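VirX1 (Cyanophage Syn10, PDB 6QGM) is a viral member of the flavin-dependent (tryptophan-halogenase-like) halogenase family that iodinates diverse substrates. Local coordinates at residues T362-E367 with N389-H394; E355-L360 with D397-F402; A21-L26 with Y371-R376. One frame throughout, in Å; residues are numbered along the deposited sequence.

Contact 1: residues T362-E367 with N389-H394; sequences THENIE and NYTCDH
Glu364 meets Thr391, and one residue further along Asn365 meets Cys392, as two helices pass each other with their CA atoms 6.8 Å apart at Asn365 and Cys392. The Glu364 chain leaves its helix with CG anti to the backbone N (chi1 168°) and then bends at chi2, which lays the carboxylate across the Thr391 side chain at about a right angle. Its OE2 rests 3.6 Å from the methyl carbon CG2 of Thr391 and also accepts from Asn368 ND2, one helical turn on. Thr391 OG1 turns away to Gly387 O of its own helix, leaving the methyl to do the touching. Asn365 has its CG anti to the carbonyl carbon, and the amide reaches over to Cys392, with OD1 3.2 Å from Cys392 CB and 3.6 Å from its SG. Meanwhile ND2 is used by Gly343 O at the end of strand 341-343, so a buried amide ties helix to sheet while it packs against the Cys392 side chain, nearest its CB. Small Thr and Cys side chains suit so close an approach. The helices run roughly antiparallel and follow each other in the chain, an alpha-helical hairpin.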
ATOM      1  N   THR B 362      24.902  -7.814  10.357  1.00 70.71           N
ATOM      2  CA  THR B 362      25.841  -8.936  10.074  1.00 68.77           C
ATOM      3  C   THR B 362      25.086 -10.195   9.613  1.00 71.20           C
ATOM      4  O   THR B 362      25.297 -10.562   8.438  1.00 70.65           O
ATOM      5  CB  THR B 362      26.766  -9.221  11.263  1.00 65.92           C
ATOM      6  OG1 THR B 362      27.344  -7.975  11.656  1.00 62.70           O
ATOM      7  CG2 THR B 362      27.849 -10.234  10.954  1.00 63.87           C
ATOM      8  N   HIS B 363      24.280 -10.853  10.465  1.00 70.36           N
ATOM      9  CA  HIS B 363      23.706 -12.198  10.148  1.00 70.78           C
ATOM     10  C   HIS B 363      22.661 -12.074   9.033  1.00 69.03           C
ATOM     11  O   HIS B 363      22.556 -13.031   8.251  1.00 71.11           O
ATOM     12  CB  HIS B 363      23.167 -12.989  11.362  1.00 71.75           C
ATOM     13  CG  HIS B 363      22.316 -12.220  12.315  1.00 73.30           C
ATOM     14  ND1 HIS B 363      22.529 -12.258  13.679  1.00 75.53           N
ATOM     15  CD2 HIS B 363      21.290 -11.364  12.122  1.00 74.30           C
ATOM     16  CE1 HIS B 363      21.663 -11.472  14.285  1.00 76.63           C
ATOM     17  NE2 HIS B 363      20.892 -10.913  13.350  1.00 76.20           N
ATOM     18  N   GLU B 364      21.947 -10.947   8.934  1.00 67.27           N
ATOM     19  CA  GLU B 364      20.986 -10.677   7.840  1.00 66.84           C
ATOM     20  C   GLU B 364      21.739 -10.698   6.509  1.00 65.02           C
ATOM     21  O   GLU B 364      21.338 -11.460   5.611  1.00 67.56           O
ATOM     22  CB  GLU B 364      20.255  -9.353   8.082  1.00 69.83           C
ATOM     23  CG  GLU B 364      19.466  -8.839   6.888  1.00 71.67           C
ATOM     24  CD  GLU B 364      18.172  -9.564   6.567  1.00 74.64           C
ATOM     25  OE1 GLU B 364      17.746 -10.483   7.343  1.00 77.80           O
ATOM     26  OE2 GLU B 364      17.581  -9.204   5.544  1.00 79.09           O
ATOM     27  N   ASN B 365      22.798  -9.908   6.382  1.00 63.51           N
ATOM     28  CA  ASN B 365      23.601  -9.832   5.130  1.00 63.54           C
ATOM     29  C   ASN B 365      24.243 -11.196   4.842  1.00 62.52           C
ATOM     30  O   ASN B 365      24.307 -11.563   3.661  1.00 63.93           O
ATOM     31  CB  ASN B 365      24.610  -8.685   5.160  1.00 64.19           C
ATOM     32  CG  ASN B 365      23.937  -7.351   4.891  1.00 68.00           C
ATOM     33  OD1 ASN B 365      22.709  -7.272   4.891  1.00 70.19           O
ATOM     34  ND2 ASN B 365      24.721  -6.308   4.659  1.00 66.56           N
ATOM     35  N   ILE B 366      24.677 -11.933   5.868  1.00 58.50           N
ATOM     36  CA  ILE B 366      25.307 -13.272   5.690  1.00 55.90           C
ATOM     37  C   ILE B 366      24.258 -14.218   5.103  1.00 55.20           C
ATOM     38  O   ILE B 366      24.561 -14.861   4.083  1.00 54.44           O
ATOM     39  CB  ILE B 366      25.917 -13.809   7.000  1.00 55.56           C
ATOM     40  CG1 ILE B 366      27.140 -12.989   7.430  1.00 55.29           C
ATOM     41  CG2 ILE B 366      26.258 -15.287   6.855  1.00 54.39           C
ATOM     42  CD1 ILE B 366      27.663 -13.304   8.806  1.00 54.43           C
ATOM     43  N   GLU B 367      23.068 -14.279   5.710  1.00 56.59           N
ATOM     44  CA  GLU B 367      21.966 -15.190   5.285  1.00 58.20           C
ATOM     45  C   GLU B 367      21.496 -14.819   3.874  1.00 56.42           C
ATOM     46  O   GLU B 367      21.266 -15.749   3.083  1.00 57.34           O
ATOM     47  CB  GLU B 367      20.864 -15.276   6.330  1.00 61.48           C
ATOM     48  CG  GLU B 367      20.023 -14.053   6.561  1.00 67.68           C
ATOM     49  CD  GLU B 367      19.146 -14.114   7.817  1.00 71.94           C
ATOM     50  OE1 GLU B 367      19.512 -14.854   8.785  1.00 73.63           O
ATOM     51  OE2 GLU B 367      18.090 -13.402   7.838  1.00 75.35           O
ATOM     52  N   ASN B 389      20.611  -5.250  -1.860  1.00 51.39           N
ATOM     53  CA  ASN B 389      20.780  -3.845  -1.403  1.00 50.79           C
ATOM     54  C   ASN B 389      19.422  -3.354  -0.885  1.00 50.13           C
ATOM     55  O   ASN B 389      19.365  -2.826   0.221  1.00 48.85           O
ATOM     56  CB  ASN B 389      21.384  -2.963  -2.500  1.00 50.00           C
ATOM     57  CG  ASN B 389      22.853  -3.251  -2.766  1.00 49.21           C
ATOM     58  OD1 ASN B 389      23.549  -3.825  -1.931  1.00 47.25           O
ATOM     59  ND2 ASN B 389      23.350  -2.836  -3.919  1.00 48.02           N
ATOM     60  N   TYR B 390      18.350  -3.560  -1.642  1.00 52.56           N
ATOM     61  CA  TYR B 390      16.993  -3.110  -1.246  1.00 52.50           C
ATOM     62  C   TYR B 390      16.587  -3.798   0.056  1.00 53.22           C
ATOM     63  O   TYR B 390      16.185  -3.106   0.995  1.00 53.48           O
ATOM     64  CB  TYR B 390      15.953  -3.349  -2.339  1.00 53.33           C
ATOM     65  CG  TYR B 390      14.598  -2.829  -1.936  1.00 54.01           C
ATOM     66  CD1 TYR B 390      13.774  -3.562  -1.103  1.00 54.51           C
ATOM     67  CD2 TYR B 390      14.164  -1.578  -2.324  1.00 54.58           C
ATOM     68  CE1 TYR B 390      12.548  -3.077  -0.682  1.00 54.89           C
ATOM     69  CE2 TYR B 390      12.931  -1.088  -1.931  1.00 56.44           C
ATOM     70  CZ  TYR B 390      12.117  -1.837  -1.107  1.00 55.90           C
ATOM     71  OH  TYR B 390      10.888  -1.354  -0.747  1.00 58.98           O
ATOM     72  N   THR B 391      16.681  -5.121   0.127  1.00 53.55           N
ATOM     73  CA  THR B 391      16.239  -5.892   1.313  1.00 54.87           C
ATOM     74  C   THR B 391      16.947  -5.369   2.560  1.00 54.97           C
ATOM     75  O   THR B 391      16.268  -5.154   3.579  1.00 59.17           O
ATOM     76  CB  THR B 391      16.476  -7.389   1.120  1.00 56.37           C
ATOM     77  OG1 THR B 391      15.603  -7.730   0.040  1.00 57.51           O
ATOM     78  CG2 THR B 391      16.227  -8.222   2.356  1.00 57.10           C
ATOM     79  N   CYS B 392      18.253  -5.155   2.498  1.00 53.78           N
ATOM     80  CA  CYS B 392      19.050  -4.927   3.721  1.00 55.90           C
ATOM     81  C   CYS B 392      18.997  -3.439   4.085  1.00 55.55           C
ATOM     82  O   CYS B 392      19.080  -3.115   5.285  1.00 54.58           O
ATOM     83  CB  CYS B 392      20.448  -5.508   3.561  1.00 59.47           C
ATOM     84  SG  CYS B 392      21.686  -4.306   3.041  1.00 63.68           S
ATOM     85  N   ASP B 393      18.811  -2.572   3.087  1.00 54.95           N
ATOM     86  CA  ASP B 393      18.490  -1.130   3.267  1.00 52.76           C
ATOM     87  C   ASP B 393      17.132  -0.978   3.960  1.00 51.77           C
ATOM     88  O   ASP B 393      17.064  -0.266   4.964  1.00 51.21           O
ATOM     89  CB  ASP B 393      18.471  -0.407   1.928  1.00 55.07           C
ATOM     90  CG  ASP B 393      18.331   1.093   2.064  1.00 56.05           C
ATOM     91  OD1 ASP B 393      19.350   1.721   2.450  1.00 58.12           O
ATOM     92  OD2 ASP B 393      17.211   1.603   1.810  1.00 52.85           O
ATOM     93  N   HIS B 394      16.077  -1.616   3.444  1.00 51.17           N
ATOM     94  CA  HIS B 394      14.707  -1.579   4.030  1.00 49.79           C
ATOM     95  C   HIS B 394      14.784  -1.919   5.520  1.00 49.44           C
ATOM     96  O   HIS B 394      14.142  -1.220   6.333  1.00 49.36           O
ATOM     97  CB  HIS B 394      13.741  -2.534   3.309  1.00 50.36           C
ATOM     98  CG  HIS B 394      12.307  -2.184   3.545  1.00 48.88           C
ATOM     99  ND1 HIS B 394      11.662  -2.451   4.732  1.00 48.16           N
ATOM    100  CD2 HIS B 394      11.411  -1.544   2.770  1.00 49.30           C
ATOM    101  CE1 HIS B 394      10.433  -1.993   4.684  1.00 48.58           C
ATOM    102  NE2 HIS B 394      10.253  -1.423   3.493  1.00 50.31           N
TER

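Contact 2: residues E355-L360 with D397-F402; sequences ESTGLL and DSFSDF
Leu360 sends CG anti to its backbone N (chi1 180°) and a chi2 of 73° then turns CD2 onto one face of the Phe399 ring. Glu355 is folded differently: CG sits anti to the carbonyl carbon and the chain bends at chi2, carrying the carboxylate across Phe402 at about a right angle. The Leu360 methyl makes a CH-pi contact, 3.8 Å from CD2 to the centroid of the Phe399 ring and 29° off the ring normal. Thr357 adds a looser touch to the same ring, OG1 lying 4.1 Å from Phe399 CD1. One helical turn on, Phe402 receives Glu355: CD is 3.3 Å and CG 3.5 Å from Phe402 CE2, with carboxylate and ring planes 43° apart. The polar end of Glu355 is held from the same helix, where His406 NE2 bonds to OE2; Phe402 and His406 together thus give it both an apolar wall and a polar partner. The Glu-Ser-Thr-Gly sequence is consistent with the loop that borders the halogenating site in tryptophan halogenases; Lys76, whose NZ bonds to Ser356 OG, may correspond to the lysine of that site in relatives. Leucine and phenylalanine suit the loop-helix seam because they fill it without needing polar partners. Chemically, the segments meet by van der Waals contact with one CH-pi interaction; polar atoms of Glu355 and Thr357 also abut the rings, but the hydrogen bond to Glu355 OE2 comes from His406.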
ATOM      1  N   GLU B 355      18.021  -1.651  20.667  1.00 50.45           N
ATOM      2  CA  GLU B 355      17.168  -2.820  20.362  1.00 51.93           C
ATOM      3  C   GLU B 355      18.072  -4.016  20.027  1.00 52.12           C
ATOM      4  O   GLU B 355      17.648  -4.896  19.272  1.00 51.07           O
ATOM      5  CB  GLU B 355      16.169  -2.439  19.268  1.00 53.98           C
ATOM      6  CG  GLU B 355      14.930  -1.755  19.809  1.00 55.68           C
ATOM      7  CD  GLU B 355      14.076  -2.594  20.757  1.00 58.88           C
ATOM      8  OE1 GLU B 355      14.034  -3.840  20.560  1.00 61.04           O
ATOM      9  OE2 GLU B 355      13.460  -2.013  21.698  1.00 60.87           O
ATOM     10  N   SER B 356      19.247  -4.072  20.644  1.00 53.40           N
ATOM     11  CA  SER B 356      20.205  -5.204  20.590  1.00 55.44           C
ATOM     12  C   SER B 356      20.392  -5.608  19.139  1.00 55.53           C
ATOM     13  O   SER B 356      20.328  -6.805  18.825  1.00 58.58           O
ATOM     14  CB  SER B 356      19.716  -6.354  21.424  1.00 56.61           C
ATOM     15  OG  SER B 356      19.441  -5.924  22.753  1.00 56.29           O
ATOM     16  N   THR B 357      20.613  -4.612  18.301  1.00 58.12           N
ATOM     17  CA  THR B 357      20.563  -4.699  16.819  1.00 60.73           C
ATOM     18  C   THR B 357      22.014  -4.788  16.287  1.00 60.74           C
ATOM     19  O   THR B 357      22.177  -5.056  15.086  1.00 59.11           O
ATOM     20  CB  THR B 357      19.608  -3.595  16.328  1.00 59.90           C
ATOM     21  OG1 THR B 357      19.463  -3.631  14.915  1.00 61.34           O
ATOM     22  CG2 THR B 357      19.984  -2.202  16.786  1.00 58.23           C
ATOM     23  N   GLY B 358      23.011  -4.674  17.177  1.00 60.50           N
ATOM     24  CA  GLY B 358      24.453  -4.837  16.894  1.00 60.42           C
ATOM     25  C   GLY B 358      24.742  -5.806  15.756  1.00 62.79           C
ATOM     26  O   GLY B 358      25.253  -5.377  14.736  1.00 67.03           O
ATOM     27  N   LEU B 359      24.410  -7.079  15.913  1.00 68.75           N
ATOM     28  CA  LEU B 359      24.764  -8.166  14.956  1.00 71.95           C
ATOM     29  C   LEU B 359      23.782  -8.228  13.781  1.00 75.54           C
ATOM     30  O   LEU B 359      24.017  -9.090  12.895  1.00 76.39           O
ATOM     31  CB  LEU B 359      24.780  -9.519  15.688  1.00 73.89           C
ATOM     32  CG  LEU B 359      26.022  -9.821  16.530  1.00 75.01           C
ATOM     33  CD1 LEU B 359      26.093 -11.308  16.856  1.00 75.83           C
ATOM     34  CD2 LEU B 359      27.301  -9.387  15.829  1.00 75.51           C
ATOM     35  N   LEU B 360      22.745  -7.383  13.727  1.00 79.83           N
ATOM     36  CA  LEU B 360      21.664  -7.483  12.697  1.00 81.53           C
ATOM     37  C   LEU B 360      22.266  -7.273  11.304  1.00 78.01           C
ATOM     38  O   LEU B 360      22.136  -8.136  10.432  1.00 73.82           O
ATOM     39  CB  LEU B 360      20.584  -6.431  12.959  1.00 84.35           C
ATOM     40  CG  LEU B 360      19.433  -6.438  11.957  1.00 85.99           C
ATOM     41  CD1 LEU B 360      18.534  -7.651  12.192  1.00 87.62           C
ATOM     42  CD2 LEU B 360      18.632  -5.144  12.058  1.00 85.07           C
ATOM     43  N   ASP B 397      16.558   0.689   7.829  1.00 53.81           N
ATOM     44  CA  ASP B 397      15.661   1.877   7.888  1.00 55.34           C
ATOM     45  C   ASP B 397      14.513   1.593   8.870  1.00 56.31           C
ATOM     46  O   ASP B 397      14.199   2.486   9.706  1.00 52.51           O
ATOM     47  CB  ASP B 397      15.142   2.268   6.498  1.00 56.93           C
ATOM     48  CG  ASP B 397      16.107   3.178   5.725  1.00 60.49           C
ATOM     49  OD1 ASP B 397      17.167   3.591   6.306  1.00 60.45           O
ATOM     50  OD2 ASP B 397      15.791   3.500   4.547  1.00 63.14           O
ATOM     51  N   SER B 398      13.898   0.404   8.774  1.00 57.20           N
ATOM     52  CA  SER B 398      12.844  -0.080   9.699  1.00 56.64           C
ATOM     53  C   SER B 398      13.346   0.016  11.135  1.00 55.50           C
ATOM     54  O   SER B 398      12.697   0.686  11.963  1.00 52.75           O
ATOM     55  CB  SER B 398      12.426  -1.481   9.365  1.00 59.19           C
ATOM     56  OG  SER B 398      11.847  -1.529   8.073  1.00 66.62           O
ATOM     57  N   PHE B 399      14.485  -0.617  11.417  1.00 56.39           N
ATOM     58  CA  PHE B 399      15.019  -0.762  12.791  1.00 56.90           C
ATOM     59  C   PHE B 399      15.422   0.607  13.334  1.00 57.19           C
ATOM     60  O   PHE B 399      15.208   0.820  14.535  1.00 61.30           O
ATOM     61  CB  PHE B 399      16.153  -1.789  12.831  1.00 57.29           C
ATOM     62  CG  PHE B 399      15.694  -3.181  13.156  1.00 57.53           C
ATOM     63  CD1 PHE B 399      15.423  -3.527  14.475  1.00 58.64           C
ATOM     64  CD2 PHE B 399      15.457  -4.114  12.155  1.00 58.42           C
ATOM     65  CE1 PHE B 399      14.935  -4.785  14.790  1.00 57.38           C
ATOM     66  CE2 PHE B 399      14.973  -5.373  12.475  1.00 57.03           C
ATOM     67  CZ  PHE B 399      14.732  -5.707  13.791  1.00 57.94           C
ATOM     68  N   SER B 400      15.979   1.493  12.502  1.00 56.38           N
ATOM     69  CA  SER B 400      16.423   2.849  12.933  1.00 55.59           C
ATOM     70  C   SER B 400      15.198   3.689  13.332  1.00 55.76           C
ATOM     71  O   SER B 400      15.293   4.396  14.359  1.00 56.25           O
ATOM     72  CB  SER B 400      17.287   3.528  11.885  1.00 54.43           C
ATOM     73  OG  SER B 400      16.574   3.724  10.676  1.00 55.70           O
ATOM     74  N   ASP B 401      14.087   3.590  12.586  1.00 54.98           N
ATOM     75  CA  ASP B 401      12.778   4.211  12.950  1.00 53.52           C
ATOM     76  C   ASP B 401      12.264   3.647  14.279  1.00 51.71           C
ATOM     77  O   ASP B 401      11.804   4.438  15.125  1.00 51.09           O
ATOM     78  CB  ASP B 401      11.716   4.000  11.864  1.00 54.96           C
ATOM     79  CG  ASP B 401      11.710   5.061  10.783  1.00 57.48           C
ATOM     80  OD1 ASP B 401      12.257   6.143  11.024  1.00 60.30           O
ATOM     81  OD2 ASP B 401      11.182   4.790   9.709  1.00 61.73           O
ATOM     82  N   PHE B 402      12.310   2.329  14.454  1.00 50.89           N
ATOM     83  CA  PHE B 402      11.836   1.651  15.688  1.00 51.32           C
ATOM     84  C   PHE B 402      12.627   2.183  16.887  1.00 50.69           C
ATOM     85  O   PHE B 402      12.026   2.550  17.919  1.00 51.16           O
ATOM     86  CB  PHE B 402      11.940   0.131  15.542  1.00 52.04           C
ATOM     87  CG  PHE B 402      11.507  -0.638  16.766  1.00 53.12           C
ATOM     88  CD1 PHE B 402      10.398  -0.270  17.516  1.00 54.56           C
ATOM     89  CD2 PHE B 402      12.203  -1.767  17.153  1.00 53.57           C
ATOM     90  CE1 PHE B 402      10.026  -1.000  18.642  1.00 53.85           C
ATOM     91  CE2 PHE B 402      11.838  -2.492  18.279  1.00 51.69           C
ATOM     92  CZ  PHE B 402      10.757  -2.107  19.026  1.00 51.71           C
TER

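Contact 3: residues A21-L26 with Y371-R376; sequences AALSKL and YLINQR
Leu23 and Leu26 face Ile373 and Asn374 where two helices, running in broadly the same direction, both come to their C-terminal ends. The backbones are not close: CA atoms are 9.1 Å apart at Leu23 and Ile373 and 8.0 Å at Leu26 and Asn374, so side chains must bridge the gap. The end of helix 14-26 is still regular, Leu26 N bonding to Ala22 O, whereas 371-376 leaves its helix after Ile373. At the apolar end of the contact, Leu23 CD2 and Ile373 CD1 meet at 4.2 Å, branched chains that span the distance. Helix 14-26 follows strand 6-10 and a glycine-rich turn of GxGxxG type, consistent with the first beta-alpha unit of a Rossmann-like dinucleotide-binding fold, and helix 360-373 packs against it, with Val370 touching both Leu23 and Leu26. Next to the Leu23-Ile373 pair lies the polar link. Asn374 ND2 donates to Leu26 O at 2.8 Å, bent to 139° at the hydrogen and approaching from above the carbonyl plane, 40° out of it. With CG anti to its own carbonyl carbon and beside the backbone N (chi1 -69°), Asn374 directs its amide to that oxygen. Asparagine suits this post-helical position, since its short amide can reach a carbonyl at the end of the neighbouring helix. Asn374 also packs on Tyr476 of the second subunit, and Arg376 NH1 bonds to Tyr409 O and His469 O of that subunit.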
ATOM      1  N   ALA B  21      32.505 -18.964   8.555  1.00 60.71           N
ATOM      2  CA  ALA B  21      31.845 -20.189   9.074  1.00 59.57           C
ATOM      3  C   ALA B  21      30.608 -20.512   8.227  1.00 60.36           C
ATOM      4  O   ALA B  21      30.540 -21.632   7.685  1.00 61.62           O
ATOM      5  CB  ALA B  21      31.477 -20.015  10.523  1.00 57.55           C
ATOM      6  N   ALA B  22      29.677 -19.555   8.110  1.00 59.27           N
ATOM      7  CA  ALA B  22      28.415 -19.670   7.331  1.00 59.09           C
ATOM      8  C   ALA B  22      28.714 -20.112   5.896  1.00 59.99           C
ATOM      9  O   ALA B  22      28.153 -21.126   5.464  1.00 60.51           O
ATOM     10  CB  ALA B  22      27.673 -18.362   7.343  1.00 57.97           C
ATOM     11  N   LEU B  23      29.579 -19.379   5.193  1.00 60.32           N
ATOM     12  CA  LEU B  23      29.941 -19.662   3.779  1.00 61.80           C
ATOM     13  C   LEU B  23      30.590 -21.049   3.683  1.00 62.24           C
ATOM     14  O   LEU B  23      30.198 -21.812   2.783  1.00 63.89           O
ATOM     15  CB  LEU B  23      30.867 -18.555   3.257  1.00 63.18           C
ATOM     16  CG  LEU B  23      30.180 -17.209   2.970  1.00 63.99           C
ATOM     17  CD1 LEU B  23      31.144 -16.204   2.341  1.00 64.98           C
ATOM     18  CD2 LEU B  23      28.965 -17.373   2.072  1.00 63.34           C
ATOM     19  N   SER B  24      31.531 -21.375   4.578  1.00 60.78           N
ATOM     20  CA  SER B  24      32.295 -22.655   4.547  1.00 61.48           C
ATOM     21  C   SER B  24      31.338 -23.854   4.708  1.00 62.05           C
ATOM     22  O   SER B  24      31.577 -24.894   4.065  1.00 64.02           O
ATOM     23  CB  SER B  24      33.395 -22.675   5.582  1.00 59.89           C
ATOM     24  OG  SER B  24      32.870 -22.884   6.885  1.00 58.12           O
ATOM     25  N   LYS B  25      30.285 -23.700   5.516  1.00 61.52           N
ATOM     26  CA  LYS B  25      29.334 -24.782   5.880  1.00 62.28           C
ATOM     27  C   LYS B  25      28.169 -24.819   4.879  1.00 63.18           C
ATOM     28  O   LYS B  25      27.878 -25.923   4.386  1.00 66.42           O
ATOM     29  CB  LYS B  25      28.847 -24.603   7.320  1.00 61.73           C
ATOM     30  CG  LYS B  25      27.832 -25.632   7.786  1.00 65.76           C
ATOM     31  CD  LYS B  25      27.938 -26.001   9.238  1.00 68.54           C
ATOM     32  CE  LYS B  25      26.915 -27.046   9.656  1.00 72.04           C
ATOM     33  NZ  LYS B  25      25.522 -26.599   9.398  1.00 72.83           N
ATOM     34  N   LEU B  26      27.536 -23.677   4.576  1.00 61.16           N
ATOM     35  CA  LEU B  26      26.290 -23.603   3.759  1.00 60.44           C
ATOM     36  C   LEU B  26      26.609 -23.444   2.260  1.00 62.55           C
ATOM     37  O   LEU B  26      25.682 -23.609   1.451  1.00 63.08           O
ATOM     38  CB  LEU B  26      25.426 -22.445   4.265  1.00 58.59           C
ATOM     39  CG  LEU B  26      25.102 -22.455   5.761  1.00 57.86           C
ATOM     40  CD1 LEU B  26      24.367 -21.201   6.184  1.00 56.14           C
ATOM     41  CD2 LEU B  26      24.284 -23.670   6.123  1.00 59.50           C
ATOM     42  N   TYR B 371      21.966 -17.138   0.599  1.00 54.87           N
ATOM     43  CA  TYR B 371      20.710 -17.366  -0.159  1.00 55.07           C
ATOM     44  C   TYR B 371      20.996 -17.225  -1.656  1.00 56.53           C
ATOM     45  O   TYR B 371      20.636 -18.133  -2.418  1.00 56.96           O
ATOM     46  CB  TYR B 371      19.609 -16.421   0.330  1.00 55.21           C
ATOM     47  CG  TYR B 371      18.338 -16.506  -0.470  1.00 56.24           C
ATOM     48  CD1 TYR B 371      17.364 -17.435  -0.152  1.00 57.67           C
ATOM     49  CD2 TYR B 371      18.110 -15.676  -1.551  1.00 55.54           C
ATOM     50  CE1 TYR B 371      16.188 -17.533  -0.875  1.00 57.74           C
ATOM     51  CE2 TYR B 371      16.959 -15.776  -2.306  1.00 56.76           C
ATOM     52  CZ  TYR B 371      15.990 -16.707  -1.967  1.00 57.90           C
ATOM     53  OH  TYR B 371      14.844 -16.805  -2.703  1.00 57.82           O
ATOM     54  N   LEU B 372      21.661 -16.139  -2.062  1.00 58.91           N
ATOM     55  CA  LEU B 372      21.956 -15.849  -3.491  1.00 59.58           C
ATOM     56  C   LEU B 372      23.011 -16.822  -4.038  1.00 61.13           C
ATOM     57  O   LEU B 372      22.883 -17.254  -5.199  1.00 68.05           O
ATOM     58  CB  LEU B 372      22.419 -14.391  -3.613  1.00 57.71           C
ATOM     59  CG  LEU B 372      21.331 -13.334  -3.430  1.00 56.30           C
ATOM     60  CD1 LEU B 372      21.891 -11.953  -3.657  1.00 55.59           C
ATOM     61  CD2 LEU B 372      20.158 -13.569  -4.369  1.00 56.57           C
ATOM     62  N   ILE B 373      24.040 -17.139  -3.261  1.00 61.24           N
ATOM     63  CA  ILE B 373      25.159 -18.011  -3.731  1.00 61.67           C
ATOM     64  C   ILE B 373      24.640 -19.449  -3.926  1.00 60.40           C
ATOM     65  O   ILE B 373      25.103 -20.094  -4.880  1.00 60.44           O
ATOM     66  CB  ILE B 373      26.356 -17.905  -2.764  1.00 61.99           C
ATOM     67  CG1 ILE B 373      27.041 -16.541  -2.921  1.00 62.01           C
ATOM     68  CG2 ILE B 373      27.319 -19.063  -2.962  1.00 61.26           C
ATOM     69  CD1 ILE B 373      28.162 -16.286  -1.934  1.00 63.01           C
ATOM     70  N   ASN B 374      23.697 -19.915  -3.095  1.00 57.34           N
ATOM     71  CA  ASN B 374      23.136 -21.294  -3.181  1.00 57.87           C
ATOM     72  C   ASN B 374      22.008 -21.366  -4.212  1.00 58.06           C
ATOM     73  O   ASN B 374      21.506 -22.470  -4.461  1.00 58.07           O
ATOM     74  CB  ASN B 374      22.642 -21.811  -1.828  1.00 56.38           C
ATOM     75  CG  ASN B 374      23.788 -22.066  -0.881  1.00 55.62           C
ATOM     76  OD1 ASN B 374      24.943 -22.125  -1.307  1.00 56.37           O
ATOM     77  ND2 ASN B 374      23.481 -22.186   0.396  1.00 53.98           N
ATOM     78  N   GLN B 375      21.666 -20.244  -4.838  1.00 57.83           N
ATOM     79  CA  GLN B 375      20.568 -20.163  -5.829  1.00 55.70           C
ATOM     80  C   GLN B 375      21.004 -20.898  -7.110  1.00 56.07           C
ATOM     81  O   GLN B 375      20.356 -21.896  -7.441  1.00 56.89           O
ATOM     82  CB  GLN B 375      20.198 -18.684  -5.978  1.00 55.11           C
ATOM     83  CG  GLN B 375      18.819 -18.438  -6.553  1.00 54.88           C
ATOM     84  CD  GLN B 375      17.669 -18.842  -5.662  1.00 54.22           C
ATOM     85  OE1 GLN B 375      17.056 -19.878  -5.885  1.00 57.31           O
ATOM     86  NE2 GLN B 375      17.331 -18.023  -4.677  1.00 51.68           N
ATOM     87  N   ARG B 376      22.069 -20.463  -7.796  1.00 56.68           N
ATOM     88  CA  ARG B 376      22.547 -21.111  -9.057  1.00 57.71           C
ATOM     89  C   ARG B 376      24.071 -21.261  -9.041  1.00 57.73           C
ATOM     90  O   ARG B 376      24.756 -20.722  -9.915  1.00 56.23           O
ATOM     91  CB  ARG B 376      22.046 -20.346 -10.285  1.00 59.61           C
ATOM     92  CG  ARG B 376      20.528 -20.260 -10.376  1.00 60.25           C
ATOM     93  CD  ARG B 376      20.039 -19.407 -11.509  1.00 61.20           C
ATOM     94  NE  ARG B 376      20.134 -17.976 -11.242  1.00 61.03           N
ATOM     95  CZ  ARG B 376      19.714 -17.044 -12.081  1.00 61.74           C
ATOM     96  NH1 ARG B 376      19.123 -17.373 -13.225  1.00 61.69           N
ATOM     97  NH2 ARG B 376      19.852 -15.771 -11.754  1.00 61.39           N
TER

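From the N terminus, the first segment met is 21-26, on the helix of the probable Rossmann-type unit; contact 3 closes it onto 371-376, a loop of 344 residues containing much of both beta-sheets. Before that loop closes, 355-360 opens contact 2 and 362-367 opens contact 1, so contact 3 crosses both. Contact 1 then closes at 389-394 and contact 2 at 397-402, the former nested within the latter. Helix 360-373 is shared by contacts 1 and 3, which touch through Ile366 and Ala22, and helix 382-408 by contacts 1 and 2. Together they join the nucleotide-binding-like unit, the helical hairpin and the loop before it.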